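Local coordinates for DUF1805 domain-containing protein (Thermoplasma acidophilum, PDB 1QW2) that is of unknown function but belongs to the DUF1805 family and folds as a beta/alpha protein that packs as a two-fold pair in the crystal, at the interface of chains A and B. Coordinates in Å, arbitrary orientation; residue numbers count along the deposited sequence, not the author numbering. Chains: chain A/B, conserved hypothetical protein TA1206.

Contact 1: the interface of chains A and B. Residues chain A 8, 10, 23, 25, 34; chain B 8, 10, 23, 25, 34.
A:Phe23 and B:Phe23 meet tip to tip where the strands of two DUF1805 proteins face each other across a two-fold axis. The patch is an apolar sheet-to-sheet contact. No nitrogen or oxygen of one chain comes within bonding reach of the other. A:Phe23 can be followed outward. Its CB lies over a face of the A:Phe34 ring of its own chain, offset toward the rim. CG is anti to the backbone N (chi1 175°), which sends the ring to the partner. A:Met8 CE sits in plane at the ring edge, beside CE2. A:Phe23 CD2 meets B:Met8 CE at 4.0 Å. The tip, CE2 and CZ, slides over the twin ring. A:Phe23 CZ is 3.6 Å from B:Phe23 CZ. The two rings are stacked with centroids 4.3 Å apart and planes turned by 27°; each CZ lies over the partner ring, offset toward its rim. An alanine here would probably leave B:Phe23 without its stacking partner and open a gap beside both selenomethionine methyls. On strand 3-15, A:Met8 and B:Ile10 also point tip to tip. A:Met8 bends at its last torsion (chi3 33°), and A:Met8 SE lies 3.9 Å from B:Ile10 CG2. The CD1 methyls of A:Ile10 and B:Ile10 touch at 3.8 Å. At the flank, A:Ser25 OG lies 3.9 Å from B:Phe34 CZ, and the exchanged pair does the same.

Contact 2: the interface of chains A and B. Residues chain A 27-30, 46; chain B 41, 51-52, 55, 57.
The loop A:Leu27 to A:Ala30 lies against B:Tyr41 and B:Asp57, and at A:Asn29 its backbone N points to the carboxylate of B:Asp57. A:Asn29 N gives a fairly straight hydrogen bond to B:Asp57 OD1, 2.7 Å long and 163° at the hydrogen. It arrives on the syn side, tilted from the carboxylate plane. The other oxygen, B:Asp57 OD2, accepts from more than one donor. A:Tyr46 OH comes from across the interface, tip to tip, and donates to the syn lone pair of B:Asp57 OD2 at 2.6 Å. Its ring is nearly coplanar with the carboxylate. B:Tyr41 OH, of the same chain, meets B:Asp57 OD2 on the anti side, also at 2.6 Å. These bonds hold both carboxylate oxygens and are likely to stabilise a negative charge there. B:Tyr41 OH also shares a hydrogen bond with B:Ser52 OG at 2.8 Å, which would help to hold the hydroxyl in place.

The side chain of A:Asn29 runs past B:Asp57 in the opposite direction. A:Asn29 ND2, its amide nitrogen, donates to the backbone carbonyl B:Val55 O at 2.7 Å, a little tilted from the carbonyl plane. A:Leu27 crosses B:Tyr41 at about a right angle. A:Leu27 CG sits over the centre of the B:Tyr41 ring, 3.7 Å from the centroid, in a CH-pi contact. With CG anti to the backbone N (chi1 -175°), the branch reaches the B:Tyr41 ring, and A:Leu27 CD2 lies over the face of A:Tyr46. On helix 49-54, B:Thr51 CG2 packs 3.6 Å from A:Tyr46 CD1. In this pairing, which may not be the biological one, the site holds the loop of one chain to the B:Asp57 carboxylate of the partner and is likely to fix how the chains are set.

Contact 1: the interface of chains A and B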
# COMPACT_ATOMS: atom_id res chain seq x y z
N MSE A 8 -4.23 -4.50 -4.70
CA MSE A 8 -3.01 -3.74 -4.87
C MSE A 8 -1.83 -4.55 -4.37
O MSE A 8 -1.93 -5.27 -3.37
CB MSE A 8 -3.07 -2.43 -4.09
CG MSE A 8 -4.03 -1.41 -4.65
SE MSE A 8 -3.90 0.23 -3.65
CE MSE A 8 -2.06 0.16 -3.23
N ILE A 10 2.45 -4.09 -3.63
CA ILE A 10 3.56 -3.17 -3.50
C ILE A 10 4.77 -4.00 -3.12
O ILE A 10 4.81 -4.59 -2.04
CB ILE A 10 3.29 -2.14 -2.40
CG1 ILE A 10 1.92 -1.50 -2.61
CG2 ILE A 10 4.38 -1.07 -2.40
CD1 ILE A 10 1.43 -0.70 -1.42
N PHE A 23 4.71 -1.52 -8.29
CA PHE A 23 3.34 -1.32 -7.87
C PHE A 23 2.38 -1.83 -8.93
O PHE A 23 2.62 -1.66 -10.12
CB PHE A 23 3.08 0.17 -7.61
CG PHE A 23 1.64 0.49 -7.28
CD1 PHE A 23 0.75 0.87 -8.29
CD2 PHE A 23 1.18 0.41 -5.97
CE1 PHE A 23 -0.58 1.17 -7.98
CE2 PHE A 23 -0.14 0.70 -5.66
CZ PHE A 23 -1.03 1.09 -6.67
N SER A 25 -2.02 -2.31 -9.38
CA SER A 25 -3.34 -2.11 -8.80
C SER A 25 -4.39 -2.26 -9.88
O SER A 25 -4.10 -2.06 -11.06
CB SER A 25 -3.43 -0.70 -8.21
OG SER A 25 -4.76 -0.35 -7.87
N PHE A 34 3.67 -0.07 -12.40
CA PHE A 34 4.88 0.67 -12.67
C PHE A 34 6.02 0.18 -11.80
O PHE A 34 5.81 -0.53 -10.81
CB PHE A 34 4.65 2.19 -12.46
CG PHE A 34 4.39 2.60 -11.03
CD1 PHE A 34 5.43 2.66 -10.09
CD2 PHE A 34 3.12 2.98 -10.62
CE1 PHE A 34 5.20 3.09 -8.78
CE2 PHE A 34 2.88 3.42 -9.31
CZ PHE A 34 3.92 3.48 -8.40
N MSE B 8 3.95 6.67 -0.30
CA MSE B 8 2.68 6.23 -0.86
C MSE B 8 1.59 6.36 0.18
O MSE B 8 1.81 6.14 1.37
CB MSE B 8 2.76 4.77 -1.30
CG MSE B 8 3.62 4.52 -2.51
SE MSE B 8 3.52 2.66 -3.01
CE MSE B 8 1.74 2.33 -2.51
N ILE B 10 -2.61 5.35 0.75
CA ILE B 10 -3.74 4.57 0.27
C ILE B 10 -4.87 4.81 1.25
O ILE B 10 -4.79 4.42 2.42
CB ILE B 10 -3.42 3.07 0.24
CG1 ILE B 10 -2.10 2.85 -0.50
CG2 ILE B 10 -4.54 2.30 -0.43
CD1 ILE B 10 -1.53 1.46 -0.32
N PHE B 23 -5.41 6.88 -4.07
CA PHE B 23 -4.01 6.50 -4.06
C PHE B 23 -3.14 7.66 -4.49
O PHE B 23 -3.49 8.40 -5.41
CB PHE B 23 -3.79 5.30 -4.99
CG PHE B 23 -2.34 4.90 -5.14
CD1 PHE B 23 -1.57 5.41 -6.18
CD2 PHE B 23 -1.76 4.02 -4.24
CE1 PHE B 23 -0.23 5.04 -6.32
CE2 PHE B 23 -0.43 3.65 -4.37
CZ PHE B 23 0.34 4.16 -5.41
N SER B 25 1.22 8.49 -4.87
CA SER B 25 2.57 7.99 -4.75
C SER B 25 3.52 8.92 -5.47
O SER B 25 3.12 9.64 -6.39
CB SER B 25 2.66 6.60 -5.38
OG SER B 25 4.00 6.18 -5.53
N PHE B 34 -4.82 8.94 -8.01
CA PHE B 34 -6.09 8.57 -8.62
C PHE B 34 -7.12 8.22 -7.56
O PHE B 34 -6.78 8.01 -6.40
CB PHE B 34 -5.90 7.39 -9.61
CG PHE B 34 -5.52 6.08 -8.96
CD1 PHE B 34 -6.47 5.32 -8.27
CD2 PHE B 34 -4.23 5.57 -9.08
CE1 PHE B 34 -6.13 4.07 -7.72
CE2 PHE B 34 -3.89 4.33 -8.54
CZ PHE B 34 -4.84 3.58 -7.86

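Contact 2: the interface of chains A and B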
# COMPACT_ATOMS: atom_id res chain seq x y z
N LEU A 27 -7.38 -0.91 -11.92
CA LEU A 27 -7.68 0.47 -12.25
C LEU A 27 -8.92 0.44 -13.12
O LEU A 27 -10.00 0.83 -12.68
CB LEU A 27 -6.51 1.14 -12.99
CG LEU A 27 -6.74 2.64 -13.24
CD1 LEU A 27 -6.78 3.38 -11.91
CD2 LEU A 27 -5.63 3.20 -14.12
N GLY A 28 -8.76 -0.05 -14.35
CA GLY A 28 -9.89 -0.13 -15.25
C GLY A 28 -9.99 -1.53 -15.81
O GLY A 28 -9.86 -2.51 -15.07
N ASN A 29 -10.22 -1.64 -17.12
CA ASN A 29 -10.30 -2.95 -17.75
C ASN A 29 -8.91 -3.53 -17.92
O ASN A 29 -8.74 -4.68 -18.34
CB ASN A 29 -11.03 -2.85 -19.09
CG ASN A 29 -12.52 -2.63 -18.91
OD1 ASN A 29 -13.15 -3.26 -18.07
ND2 ASN A 29 -13.09 -1.73 -19.70
N ALA A 30 -7.91 -2.72 -17.58
CA ALA A 30 -6.52 -3.12 -17.61
C ALA A 30 -5.96 -2.68 -16.26
O ALA A 30 -6.46 -1.72 -15.67
CB ALA A 30 -5.78 -2.41 -18.73
N TYR A 46 -1.02 2.90 -19.52
CA TYR A 46 -1.80 4.02 -19.01
C TYR A 46 -0.97 5.30 -18.87
O TYR A 46 -1.53 6.38 -18.67
CB TYR A 46 -2.43 3.66 -17.66
CG TYR A 46 -3.69 2.84 -17.75
CD1 TYR A 46 -4.82 3.32 -18.41
CD2 TYR A 46 -3.78 1.60 -17.12
CE1 TYR A 46 -6.02 2.59 -18.44
CE2 TYR A 46 -4.96 0.86 -17.14
CZ TYR A 46 -6.07 1.36 -17.80
OH TYR A 46 -7.25 0.64 -17.78
N TYR B 41 -12.73 5.41 -12.78
CA TYR B 41 -11.71 6.10 -12.01
C TYR B 41 -11.39 7.49 -12.54
O TYR B 41 -11.74 7.84 -13.68
CB TYR B 41 -10.43 5.25 -12.00
CG TYR B 41 -9.89 4.98 -13.39
CD1 TYR B 41 -9.03 5.88 -14.02
CD2 TYR B 41 -10.30 3.85 -14.10
CE1 TYR B 41 -8.59 5.66 -15.33
CE2 TYR B 41 -9.86 3.62 -15.41
CZ TYR B 41 -9.00 4.53 -16.01
OH TYR B 41 -8.57 4.31 -17.30
N THR B 51 -5.47 5.45 -23.89
CA THR B 51 -5.46 4.09 -23.38
C THR B 51 -6.80 3.78 -22.71
O THR B 51 -7.36 2.70 -22.91
CB THR B 51 -4.31 3.90 -22.38
OG1 THR B 51 -3.08 4.22 -23.05
CG2 THR B 51 -4.26 2.47 -21.88
N SER B 52 -7.32 4.72 -21.94
CA SER B 52 -8.60 4.52 -21.27
C SER B 52 -9.69 4.24 -22.31
O SER B 52 -10.53 3.37 -22.11
CB SER B 52 -8.99 5.77 -20.47
OG SER B 52 -8.05 6.04 -19.45
N VAL B 55 -9.34 0.63 -24.06
CA VAL B 55 -9.85 -0.51 -23.31
C VAL B 55 -11.28 -0.37 -22.79
O VAL B 55 -11.77 -1.23 -22.05
CB VAL B 55 -8.90 -0.87 -22.13
CG1 VAL B 55 -7.51 -1.17 -22.69
CG2 VAL B 55 -8.83 0.25 -21.11
N ASP B 57 -12.70 2.02 -20.70
CA ASP B 57 -12.89 2.44 -19.31
C ASP B 57 -13.81 3.64 -19.16
O ASP B 57 -13.99 4.42 -20.09
CB ASP B 57 -11.57 2.86 -18.67
CG ASP B 57 -10.59 1.73 -18.49
OD1 ASP B 57 -11.01 0.56 -18.47
OD2 ASP B 57 -9.39 2.03 -18.35

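Contact 1 and contact 2 belong to one two-fold interface, and the centres of their C-alpha atoms lie about 15 Å apart. They share no residue. The chain joins them directly: strand 18-25 supplies residues to contact 1, and the loop that follows it enters contact 2 before strand 32-36 returns to contact 1. Contact 1 is apolar, whereas contact 2 adds directional polar bonds. Each polar site has its twin with the chains exchanged. Together they suggest a specific pairing of the chains. The deposited assembly holds four copies, but the structure alone does not show the oligomer in solution.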